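Local coordinates for peptidase M3B, oligoendopeptidase F (Enterococcus faecium, PDB 2QR4), which probably hydrolyses internal peptide bonds of oligopeptides as a zinc-dependent endopeptidase of family M3, at residues A159-P164 / Y201-Q206; Q439-E444 / G469-K474; F445-H450 / Y498-F503; Y463-Y468 / I486-S491. All blocks are in the same frame, centred on the assembly; numbering follows the deposited sequence.

Contact 1: residues A159-P164 / Y201-Q206; sequences ADLVFP and YSVYEQ
Phe-163 lays its ring against Val-203 and Tyr-204, near the end of helix 190-206. From CB the chain goes to CG, which lies anti to the carbonyl carbon and beside the backbone N (chi1 -62°). The ring then runs across Val-203 at about a right angle. CD1 rests on Val-203 CG2 at 3.7 Å, and the next rim atom, CE1, meets Tyr-204 CE2 at the same 3.7 Å. At the tip, CZ comes to 3.8 Å from Tyr-204 OH. The two rings meet obliquely, planes 41° apart. Leu-161 fills in alongside: its CD2 slides past Val-203 CG1 at 3.9 Å, while CD1 touches Tyr-204 CE1 at 4.0 Å. Pro-164 adds its CD against Val-203 CG2 (4.1 Å). Val-203 thus touches Leu-161, Phe-163 and Pro-164 of the loop that follows helix 143-160. The hydroxyl of Tyr-204 bonds to Asn-157, back on that helix, and the ring of Phe-163 also meets that of His-178 edge-to-face. Asp-160 O accepts from Gln-206 NE2 of the second subunit, and Gln-206 NE2 gives the reciprocal bond; the Asp-160 carboxylate bonds Asn-209 and Thr-210 of that subunit. The arrangement is apolar helix-to-loop packing where helix 143-160 gives way to the small hairpin of strands 165-167 and 173-175, right beside the dimer interface of this largely helical peptidase.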
# COMPACT_ATOMS: atom_id res chain seq x y z
N ALA A 159 10.72 -1.08 11.16
CA ALA A 159 10.19 -0.78 12.49
C ALA A 159 9.51 -1.96 13.18
O ALA A 159 9.70 -2.18 14.38
CB ALA A 159 9.27 0.42 12.42
N ASP A 160 8.71 -2.73 12.43
CA ASP A 160 7.89 -3.81 13.03
C ASP A 160 8.51 -5.23 13.04
O ASP A 160 8.36 -5.95 14.02
CB ASP A 160 6.47 -3.84 12.45
CG ASP A 160 5.66 -2.57 12.76
OD1 ASP A 160 6.10 -1.73 13.58
OD2 ASP A 160 4.56 -2.42 12.18
N LEU A 161 9.18 -5.65 11.97
CA LEU A 161 9.80 -6.99 11.98
C LEU A 161 10.77 -7.16 13.15
O LEU A 161 11.58 -6.29 13.41
CB LEU A 161 10.56 -7.26 10.68
CG LEU A 161 9.75 -7.44 9.40
CD1 LEU A 161 10.64 -7.93 8.29
CD2 LEU A 161 8.64 -8.41 9.61
N VAL A 162 10.68 -8.28 13.87
CA VAL A 162 11.77 -8.64 14.77
C VAL A 162 12.25 -10.05 14.44
O VAL A 162 11.45 -10.94 14.13
CB VAL A 162 11.48 -8.46 16.31
CG1 VAL A 162 10.25 -7.60 16.57
CG2 VAL A 162 11.36 -9.78 17.01
N PHE A 163 13.57 -10.22 14.47
CA PHE A 163 14.21 -11.45 14.01
C PHE A 163 14.60 -12.34 15.18
O PHE A 163 14.69 -11.88 16.31
CB PHE A 163 15.42 -11.10 13.15
CG PHE A 163 15.07 -10.32 11.92
CD1 PHE A 163 14.75 -10.98 10.74
CD2 PHE A 163 15.01 -8.94 11.95
CE1 PHE A 163 14.39 -10.27 9.60
CE2 PHE A 163 14.66 -8.22 10.81
CZ PHE A 163 14.35 -8.90 9.64
N PRO A 164 14.83 -13.63 14.91
CA PRO A 164 15.03 -14.48 16.07
C PRO A 164 16.40 -14.27 16.70
O PRO A 164 17.24 -13.55 16.17
CB PRO A 164 14.89 -15.91 15.52
CG PRO A 164 14.68 -15.80 14.05
CD PRO A 164 14.95 -14.38 13.64
N TYR A 201 16.14 -15.10 7.17
CA TYR A 201 15.26 -15.54 6.11
C TYR A 201 14.00 -16.24 6.60
O TYR A 201 13.00 -16.25 5.89
CB TYR A 201 16.01 -16.36 5.06
CG TYR A 201 16.76 -15.46 4.11
CD1 TYR A 201 16.09 -14.82 3.07
CD2 TYR A 201 18.10 -15.18 4.28
CE1 TYR A 201 16.76 -13.96 2.20
CE2 TYR A 201 18.78 -14.33 3.42
CZ TYR A 201 18.10 -13.73 2.37
OH TYR A 201 18.77 -12.89 1.51
N SER A 202 14.01 -16.80 7.80
CA SER A 202 12.78 -17.39 8.32
C SER A 202 11.70 -16.31 8.41
O SER A 202 10.53 -16.57 8.20
CB SER A 202 13.00 -18.06 9.68
OG SER A 202 13.37 -17.11 10.67
N VAL A 203 12.10 -15.08 8.69
CA VAL A 203 11.14 -13.99 8.81
C VAL A 203 10.66 -13.46 7.45
O VAL A 203 9.48 -13.20 7.28
CB VAL A 203 11.71 -12.83 9.68
CG1 VAL A 203 10.79 -11.62 9.64
CG2 VAL A 203 11.91 -13.30 11.12
N TYR A 204 11.57 -13.28 6.50
CA TYR A 204 11.14 -12.89 5.15
C TYR A 204 10.22 -13.92 4.52
O TYR A 204 9.26 -13.56 3.84
CB TYR A 204 12.33 -12.53 4.25
CG TYR A 204 12.85 -11.20 4.68
CD1 TYR A 204 12.14 -10.03 4.41
CD2 TYR A 204 13.99 -11.10 5.47
CE1 TYR A 204 12.58 -8.81 4.86
CE2 TYR A 204 14.44 -9.88 5.92
CZ TYR A 204 13.74 -8.74 5.62
OH TYR A 204 14.19 -7.54 6.08
N GLU A 205 10.49 -15.19 4.77
CA GLU A 205 9.60 -16.23 4.29
C GLU A 205 8.20 -16.10 4.92
O GLU A 205 7.19 -16.19 4.23
CB GLU A 205 10.21 -17.61 4.56
CG GLU A 205 9.21 -18.78 4.43
CD GLU A 205 9.89 -20.15 4.46
OE1 GLU A 205 10.93 -20.31 5.14
OE2 GLU A 205 9.39 -21.08 3.80
N GLN A 206 8.14 -15.89 6.22
CA GLN A 206 6.85 -15.73 6.87
C GLN A 206 6.03 -14.59 6.26
O GLN A 206 4.82 -14.70 6.12
CB GLN A 206 7.04 -15.44 8.35
CG GLN A 206 5.77 -15.63 9.18
CD GLN A 206 5.90 -15.01 10.56
OE1 GLN A 206 7.01 -14.92 11.12
NE2 GLN A 206 4.78 -14.58 11.11

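Contact 2: residues Q439-E444 / G469-K474; sequences QTQFAE and GKLNAK
Gln-441 and Leu-471 slide past each other in opposite directions between two helices that run roughly antiparallel, their axes at 145° and 10.8 Å apart at closest approach. Leu-471 points into the gap and divides its methyls between two extended side chains: CD2 lies against Gln-441 CG at 4.0 Å, and CD1 against the carboxylate carbon Glu-444 CD at 3.6 Å, the leucine and the glutamate crossing at a slant. Beyond the leucine on one flank, the amide of Gln-441 reaches Asn-472. Its NE2 donates to Asn-472 OD1 at 2.8 Å in a nearly straight bond. The acceptor sits in the plane of the Gln-441 amide, yet the two amide planes are turned 45° against each other. On the other flank Glu-444 and Lys-474 meet tip to tip in a salt bridge. Lys-474 bends at its third torsion (chi3 84°), which swings CE off the line of the chain, and NZ then meets Glu-444 OE2 on its syn side at 2.7 Å. Asn-257 serves both partners: its OD1 takes a bond from Lys-474 NZ, its ND2 gives one to Glu-444 OE1, and Tyr-475 OH also bonds to that same oxygen. Chemically, then, a leucine is bracketed by an amide-to-amide hydrogen bond and a salt bridge. With a lysine, an amide and a hydroxyl gathered round it, the Glu-444 carboxylate would be expected to keep its negative charge.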
# COMPACT_ATOMS: atom_id res chain seq x y z
N GLN A 439 24.13 -6.28 -8.87
CA GLN A 439 23.22 -5.19 -9.21
C GLN A 439 22.52 -5.46 -10.53
O GLN A 439 21.33 -5.16 -10.69
CB GLN A 439 23.95 -3.86 -9.23
CG GLN A 439 24.63 -3.51 -7.89
CD GLN A 439 23.70 -3.70 -6.68
OE1 GLN A 439 24.09 -4.28 -5.67
NE2 GLN A 439 22.47 -3.19 -6.77
N THR A 440 23.23 -6.06 -11.47
CA THR A 440 22.60 -6.40 -12.73
C THR A 440 21.55 -7.51 -12.56
O THR A 440 20.51 -7.47 -13.20
CB THR A 440 23.62 -6.76 -13.78
OG1 THR A 440 24.42 -5.60 -14.01
CG2 THR A 440 22.93 -7.18 -15.08
N GLN A 441 21.83 -8.48 -11.69
CA GLN A 441 20.85 -9.50 -11.32
C GLN A 441 19.56 -8.80 -10.87
O GLN A 441 18.46 -9.14 -11.34
CB GLN A 441 21.40 -10.37 -10.18
CG GLN A 441 20.52 -11.61 -9.83
CD GLN A 441 21.03 -12.38 -8.62
OE1 GLN A 441 22.16 -12.18 -8.17
NE2 GLN A 441 20.20 -13.25 -8.06
N PHE A 442 19.71 -7.83 -9.97
CA PHE A 442 18.60 -7.05 -9.46
C PHE A 442 17.92 -6.32 -10.60
O PHE A 442 16.69 -6.29 -10.67
CB PHE A 442 19.06 -6.05 -8.38
CG PHE A 442 19.55 -6.69 -7.09
CD1 PHE A 442 19.25 -8.01 -6.79
CD2 PHE A 442 20.26 -5.95 -6.15
CE1 PHE A 442 19.69 -8.60 -5.61
CE2 PHE A 442 20.70 -6.52 -4.96
CZ PHE A 442 20.41 -7.86 -4.68
N ALA A 443 18.71 -5.73 -11.51
CA ALA A 443 18.13 -4.95 -12.60
C ALA A 443 17.31 -5.83 -13.52
O ALA A 443 16.28 -5.41 -14.05
CB ALA A 443 19.21 -4.20 -13.39
N GLU A 444 17.79 -7.06 -13.71
CA GLU A 444 17.10 -8.04 -14.54
C GLU A 444 15.78 -8.46 -13.89
O GLU A 444 14.76 -8.56 -14.57
CB GLU A 444 17.99 -9.26 -14.82
CG GLU A 444 17.41 -10.22 -15.89
CD GLU A 444 18.39 -11.33 -16.32
OE1 GLU A 444 19.60 -11.28 -15.98
OE2 GLU A 444 17.96 -12.26 -17.01
N GLY A 469 14.57 -17.46 -7.32
CA GLY A 469 15.41 -18.65 -7.17
C GLY A 469 16.11 -19.08 -8.46
O GLY A 469 17.30 -19.39 -8.45
N LYS A 470 15.38 -19.08 -9.57
CA LYS A 470 15.97 -19.53 -10.84
C LYS A 470 17.04 -18.57 -11.35
O LYS A 470 18.09 -19.00 -11.83
CB LYS A 470 14.90 -19.74 -11.91
CG LYS A 470 14.19 -21.07 -11.78
CD LYS A 470 12.81 -21.07 -12.41
CE LYS A 470 12.10 -22.40 -12.09
NZ LYS A 470 11.04 -22.71 -13.07
N LEU A 471 16.76 -17.27 -11.23
CA LEU A 471 17.66 -16.23 -11.72
C LEU A 471 18.94 -16.29 -10.90
O LEU A 471 20.04 -16.15 -11.43
CB LEU A 471 16.99 -14.86 -11.59
CG LEU A 471 17.72 -13.62 -12.11
CD1 LEU A 471 17.82 -13.64 -13.61
CD2 LEU A 471 17.00 -12.35 -11.65
N ASN A 472 18.80 -16.52 -9.60
CA ASN A 472 19.96 -16.61 -8.73
C ASN A 472 20.89 -17.75 -9.15
O ASN A 472 22.11 -17.59 -9.19
CB ASN A 472 19.54 -16.78 -7.27
CG ASN A 472 20.62 -16.34 -6.30
OD1 ASN A 472 20.88 -15.16 -6.12
ND2 ASN A 472 21.26 -17.30 -5.67
N ALA A 473 20.30 -18.90 -9.48
CA ALA A 473 21.06 -20.10 -9.85
C ALA A 473 21.74 -19.89 -11.19
O ALA A 473 22.86 -20.36 -11.38
CB ALA A 473 20.13 -21.33 -9.91
N LYS A 474 21.06 -19.19 -12.10
CA LYS A 474 21.63 -18.84 -13.40
C LYS A 474 22.87 -17.97 -13.21
O LYS A 474 23.89 -18.17 -13.86
CB LYS A 474 20.59 -18.07 -14.24
CG LYS A 474 21.06 -17.71 -15.67
CD LYS A 474 19.98 -16.99 -16.51
CE LYS A 474 19.98 -15.48 -16.22
NZ LYS A 474 19.15 -14.65 -17.18

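Contact 3: residues F445-H450 / Y498-F503; sequences FEHFMH and YNYYVF
Glu-446 OE1 is gripped by two waters that bridge it to backbone N-H groups of the 498-503 loop. Water 2 donates to OE1 at 2.8 Å and accepts from Tyr-501 N at 2.7 Å. Water 1 also donates to OE1, at 3.0 Å, and accepts weakly from Phe-503 N. The other oxygen takes a direct bond: Tyr-500 N donates to Glu-446 OE2 at 2.8 Å, coming from well above the carboxylate plane. Glu-446 gets there by stretching out fully, CG anti to the backbone N (chi1 179°) and the chain extended beyond. Tyr-500 has a left-handed helical backbone, and the loop bends there just before helix 503-520 starts. The loop lies within the family M3 range; in relatives, tyrosines and a histidine from this region line the substrate cleft, which is consistent with this loop bordering the cleft here. From the same bend the Tyr-500 ring points back at helix 418-454. Tyr-500 CE2 lies 3.6 Å above the plane of the His-450 ring, over its centre, although the planes are turned 33° apart. His-447 completes this aromatic cluster at the rim of Tyr-500, but its detailed placement is doubtful. Val-502 CG2 touches Glu-446 OE1 at 3.8 Å. His-222, on helix 208-228, lies nearly parallel to His-450, and Arg-235 and Ser-238 of helix 234-240 pack on Tyr-500.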
# COMPACT_ATOMS: atom_id res chain seq x y z
N PHE A 445 15.80 -8.68 -12.57
CA PHE A 445 14.59 -9.05 -11.86
C PHE A 445 13.60 -7.89 -11.85
O PHE A 445 12.40 -8.07 -12.05
CB PHE A 445 14.88 -9.52 -10.45
CG PHE A 445 13.76 -10.30 -9.82
CD1 PHE A 445 13.38 -11.53 -10.33
CD2 PHE A 445 13.06 -9.79 -8.72
CE1 PHE A 445 12.34 -12.25 -9.76
CE2 PHE A 445 12.02 -10.50 -8.14
CZ PHE A 445 11.66 -11.73 -8.66
N GLU A 446 14.10 -6.69 -11.62
CA GLU A 446 13.21 -5.53 -11.62
C GLU A 446 12.44 -5.44 -12.93
O GLU A 446 11.23 -5.27 -12.94
CB GLU A 446 13.95 -4.23 -11.35
CG GLU A 446 13.06 -3.00 -11.37
CD GLU A 446 13.73 -1.75 -10.79
OE1 GLU A 446 14.98 -1.70 -10.75
OE2 GLU A 446 13.01 -0.82 -10.37
N HIS A 447 13.15 -5.59 -14.04
CA HIS A 447 12.50 -5.48 -15.34
C HIS A 447 11.53 -6.63 -15.54
O HIS A 447 10.43 -6.43 -16.05
CB HIS A 447 13.52 -5.42 -16.48
CG HIS A 447 12.93 -4.97 -17.77
ND1 HIS A 447 13.17 -5.62 -18.97
CD2 HIS A 447 12.09 -3.95 -18.06
CE1 HIS A 447 12.52 -5.01 -19.94
NE2 HIS A 447 11.85 -4.00 -19.42
N PHE A 448 11.95 -7.83 -15.14
CA PHE A 448 11.11 -9.03 -15.23
C PHE A 448 9.77 -8.83 -14.51
O PHE A 448 8.72 -9.18 -15.03
CB PHE A 448 11.87 -10.24 -14.68
CG PHE A 448 11.02 -11.47 -14.44
CD1 PHE A 448 10.79 -12.38 -15.46
CD2 PHE A 448 10.47 -11.71 -13.19
CE1 PHE A 448 10.03 -13.53 -15.23
CE2 PHE A 448 9.69 -12.85 -12.95
CZ PHE A 448 9.48 -13.77 -13.98
N MSE A 449 9.80 -8.23 -13.32
CA MSE A 449 8.57 -7.96 -12.58
C MSE A 449 7.63 -6.99 -13.31
O MSE A 449 6.43 -7.21 -13.33
CB MSE A 449 8.87 -7.40 -11.19
CG MSE A 449 9.31 -8.45 -10.19
SE MSE A 449 9.50 -7.69 -8.38
CE MSE A 449 10.97 -6.42 -8.71
N HIS A 450 8.18 -5.92 -13.89
CA HIS A 450 7.34 -4.96 -14.61
C HIS A 450 6.72 -5.57 -15.87
O HIS A 450 5.52 -5.42 -16.11
CB HIS A 450 8.11 -3.70 -14.99
CG HIS A 450 8.50 -2.85 -13.82
ND1 HIS A 450 7.78 -1.75 -13.43
CD2 HIS A 450 9.56 -2.92 -12.98
CE1 HIS A 450 8.36 -1.19 -12.39
NE2 HIS A 450 9.45 -1.88 -12.10
N TYR A 498 12.32 1.76 -5.74
CA TYR A 498 12.68 2.96 -6.47
C TYR A 498 12.03 2.80 -7.83
O TYR A 498 10.90 2.32 -7.93
CB TYR A 498 14.20 3.08 -6.57
CG TYR A 498 14.86 3.42 -5.25
CD1 TYR A 498 14.23 3.13 -4.04
CD2 TYR A 498 16.11 4.02 -5.20
CE1 TYR A 498 14.82 3.44 -2.82
CE2 TYR A 498 16.71 4.33 -3.99
CZ TYR A 498 16.06 4.03 -2.80
OH TYR A 498 16.64 4.34 -1.60
N ASN A 499 12.73 3.17 -8.90
CA ASN A 499 12.12 3.12 -10.22
C ASN A 499 13.20 2.90 -11.29
O ASN A 499 13.64 3.83 -11.97
CB ASN A 499 11.36 4.44 -10.48
CG ASN A 499 10.43 4.35 -11.68
OD1 ASN A 499 10.18 3.27 -12.22
ND2 ASN A 499 9.91 5.50 -12.11
N TYR A 500 13.64 1.67 -11.44
CA TYR A 500 14.71 1.38 -12.37
C TYR A 500 15.97 2.17 -12.02
O TYR A 500 16.52 2.90 -12.84
CB TYR A 500 14.25 1.68 -13.78
CG TYR A 500 13.38 0.60 -14.36
CD1 TYR A 500 13.93 -0.56 -14.87
CD2 TYR A 500 12.01 0.75 -14.40
CE1 TYR A 500 13.14 -1.55 -15.40
CE2 TYR A 500 11.20 -0.24 -14.94
CZ TYR A 500 11.78 -1.38 -15.44
OH TYR A 500 10.99 -2.37 -15.99
N TYR A 501 16.42 1.98 -10.79
CA TYR A 501 17.56 2.70 -10.27
C TYR A 501 18.83 1.86 -10.27
O TYR A 501 19.89 2.34 -10.69
CB TYR A 501 17.23 3.15 -8.86
CG TYR A 501 18.26 3.97 -8.15
CD1 TYR A 501 18.27 5.34 -8.29
CD2 TYR A 501 19.16 3.38 -7.28
CE1 TYR A 501 19.19 6.12 -7.61
CE2 TYR A 501 20.08 4.13 -6.59
CZ TYR A 501 20.09 5.51 -6.76
OH TYR A 501 21.00 6.30 -6.08
N VAL A 502 18.74 0.60 -9.82
CA VAL A 502 19.95 -0.22 -9.59
C VAL A 502 20.88 -0.47 -10.77
O VAL A 502 22.08 -0.62 -10.56
CB VAL A 502 19.63 -1.60 -8.97
CG1 VAL A 502 19.23 -1.45 -7.53
CG2 VAL A 502 18.58 -2.32 -9.78
N PHE A 503 20.36 -0.53 -12.00
CA PHE A 503 21.23 -0.85 -13.14
C PHE A 503 22.33 0.17 -13.28
O PHE A 503 23.38 -0.12 -13.86
CB PHE A 503 20.46 -0.96 -14.45
CG PHE A 503 20.16 0.37 -15.11
CD1 PHE A 503 20.86 0.76 -16.25
CD2 PHE A 503 19.15 1.20 -14.62
CE1 PHE A 503 20.57 1.99 -16.88
CE2 PHE A 503 18.85 2.42 -15.23
CZ PHE A 503 19.56 2.83 -16.36
O HOH W 1 17.19 -1.20 -12.72
O HOH W 2 16.01 0.09 -8.89

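Contact 4: residues Y463-Y468 / I486-S491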
# COMPACT_ATOMS: atom_id res chain seq x y z
N TYR A 463 5.28 -17.14 -7.28
CA TYR A 463 5.84 -16.89 -8.59
C TYR A 463 7.11 -16.04 -8.50
O TYR A 463 8.08 -16.28 -9.22
CB TYR A 463 4.82 -16.19 -9.46
CG TYR A 463 5.30 -15.99 -10.87
CD1 TYR A 463 5.65 -17.08 -11.66
CD2 TYR A 463 5.43 -14.72 -11.41
CE1 TYR A 463 6.09 -16.90 -12.97
CE2 TYR A 463 5.87 -14.53 -12.71
CZ TYR A 463 6.19 -15.63 -13.49
OH TYR A 463 6.63 -15.46 -14.78
N LEU A 464 7.09 -15.05 -7.63
CA LEU A 464 8.25 -14.15 -7.47
C LEU A 464 9.45 -14.96 -6.97
O LEU A 464 10.57 -14.83 -7.47
CB LEU A 464 7.93 -13.02 -6.50
CG LEU A 464 7.72 -11.55 -6.90
CD1 LEU A 464 7.66 -11.28 -8.38
CD2 LEU A 464 6.53 -10.99 -6.21
N SER A 465 9.19 -15.83 -6.00
CA SER A 465 10.24 -16.60 -5.35
C SER A 465 10.83 -17.66 -6.24
O SER A 465 12.06 -17.75 -6.36
CB SER A 465 9.73 -17.17 -4.04
OG SER A 465 9.16 -16.12 -3.26
N ASP A 466 9.99 -18.46 -6.90
CA ASP A 466 10.47 -19.43 -7.89
C ASP A 466 11.28 -18.72 -8.99
O ASP A 466 12.30 -19.24 -9.45
CB ASP A 466 9.31 -20.23 -8.51
CG ASP A 466 8.55 -21.09 -7.49
OD1 ASP A 466 7.46 -21.61 -7.83
OD2 ASP A 466 9.04 -21.26 -6.35
N SER A 467 10.81 -17.55 -9.42
CA SER A 467 11.48 -16.80 -10.47
C SER A 467 12.83 -16.32 -9.96
O SER A 467 13.85 -16.49 -10.62
CB SER A 467 10.62 -15.63 -10.90
OG SER A 467 9.51 -16.10 -11.63
N TYR A 468 12.83 -15.74 -8.77
CA TYR A 468 14.07 -15.24 -8.18
C TYR A 468 15.06 -16.37 -7.90
O TYR A 468 16.25 -16.26 -8.23
CB TYR A 468 13.81 -14.44 -6.91
CG TYR A 468 15.03 -13.69 -6.44
CD1 TYR A 468 15.29 -12.41 -6.90
CD2 TYR A 468 15.92 -14.26 -5.57
CE1 TYR A 468 16.40 -11.72 -6.49
CE2 TYR A 468 17.04 -13.58 -5.14
CZ TYR A 468 17.28 -12.32 -5.61
OH TYR A 468 18.41 -11.65 -5.19
N ILE A 486 17.15 -18.35 -0.22
CA ILE A 486 17.48 -17.21 -1.08
C ILE A 486 16.38 -16.91 -2.09
O ILE A 486 16.41 -15.89 -2.75
CB ILE A 486 18.82 -17.41 -1.82
CG1 ILE A 486 19.46 -16.05 -2.07
CG2 ILE A 486 18.63 -18.16 -3.12
CD1 ILE A 486 20.03 -15.43 -0.80
N LYS A 487 15.40 -17.81 -2.21
CA LYS A 487 14.25 -17.53 -3.06
C LYS A 487 13.47 -16.30 -2.58
O LYS A 487 12.71 -15.71 -3.34
CB LYS A 487 13.31 -18.75 -3.13
CG LYS A 487 13.96 -19.97 -3.72
CD LYS A 487 13.07 -21.19 -3.57
CE LYS A 487 11.84 -21.07 -4.42
NZ LYS A 487 11.23 -22.42 -4.65
N PHE A 488 13.65 -15.92 -1.31
CA PHE A 488 12.86 -14.84 -0.73
C PHE A 488 13.62 -13.53 -0.64
O PHE A 488 13.07 -12.50 -0.24
CB PHE A 488 12.31 -15.25 0.64
CG PHE A 488 11.66 -16.62 0.63
CD1 PHE A 488 10.49 -16.85 -0.09
CD2 PHE A 488 12.24 -17.67 1.32
CE1 PHE A 488 9.89 -18.10 -0.10
CE2 PHE A 488 11.64 -18.95 1.32
CZ PHE A 488 10.47 -19.15 0.61
N GLU A 489 14.89 -13.55 -1.05
CA GLU A 489 15.69 -12.32 -1.02
C GLU A 489 15.04 -11.10 -1.73
O GLU A 489 15.21 -9.99 -1.28
CB GLU A 489 17.12 -12.56 -1.53
CG GLU A 489 18.00 -11.30 -1.49
CD GLU A 489 19.44 -11.57 -1.87
OE1 GLU A 489 20.35 -11.04 -1.19
OE2 GLU A 489 19.67 -12.32 -2.85
N TRP A 490 14.29 -11.32 -2.82
CA TRP A 490 13.67 -10.18 -3.53
C TRP A 490 12.91 -9.26 -2.58
O TRP A 490 12.77 -8.07 -2.85
CB TRP A 490 12.71 -10.65 -4.64
CG TRP A 490 11.64 -11.53 -4.11
CD1 TRP A 490 11.65 -12.90 -4.04
CD2 TRP A 490 10.41 -11.10 -3.53
NE1 TRP A 490 10.49 -13.35 -3.45
CE2 TRP A 490 9.71 -12.27 -3.12
CE3 TRP A 490 9.82 -9.85 -3.30
CZ2 TRP A 490 8.46 -12.22 -2.51
CZ3 TRP A 490 8.57 -9.80 -2.69
CH2 TRP A 490 7.91 -10.98 -2.30
N SER A 491 12.45 -9.82 -1.46
CA SER A 491 11.54 -9.12 -0.58
C SER A 491 12.23 -8.19 0.41
O SER A 491 11.57 -7.41 1.09
CB SER A 491 10.64 -10.11 0.16
OG SER A 491 11.35 -10.84 1.15
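Ser-465 on the helix and Lys-487 in the 3-10 segment bring their CA atoms to 4.7 Å, close enough for a CA-H...O contact from Ser-465 to Lys-487 O. Trp-490 carries much of what follows. Its CG stands between the backbone N and the carbonyl carbon (chi1 57°). The end of the side chain comes nearer the helix than its base does. NE1 donates to Ser-465 OG at 3.1 Å, almost in the ring plane; that hydroxyl also bonds to Ser-461 O. Leu-464 CB sits over one face of the indole in a CH-pi contact, 4.1 Å from the centroid of the five-membered ring, while Ser-491 CB covers the opposite face. Trp-490 also turns its edge to the face of Tyr-468 in an offset edge-to-face pair with planes 61° apart. Past that ring, Tyr-468 OH donates to Glu-489 OE2 at 2.7 Å, from above a carboxylate plane that stands at 81° to the phenol. Glu-489 OE1 makes a salt bridge with Arg-438, so the buried carboxylate has a partner at each oxygen. Nearer the surface Lys-487 NZ pairs with Asp-466 OD2 at 3.0 Å, on its anti side. Helix 418-454 lies over this junction through Phe-445, edge-to-face with Tyr-468 and also against Trp-490; helix 208-228 packs on Trp-490 with Ala-212 and Leu-215, and Tyr-201 and Tyr-204 bring helix 190-206 up to the 3-10 segment.

Contacts 2, 3 and 4 make one continuous block: helix 418-454 serves contacts 2 and 3, helix 461-476 serves contacts 2 and 4, and the loop between helices 461-476 and 503-520 supplies one side of both 3 and 4. Contact 3 lies nearest the chain's centre and combines a carboxylate, backbone N-H groups and water with an aromatic cluster. Contact 4 is the most buried, mixing aromatic packing with polar bonds, and contact 2 joins helix to helix by a central leucine, an amide pair and a salt bridge. Contact 1, its centre about 25 Å from the centre of the chain and beside the second subunit, is mainly apolar packing; its Tyr-204 touches Ser-491 of contact 4.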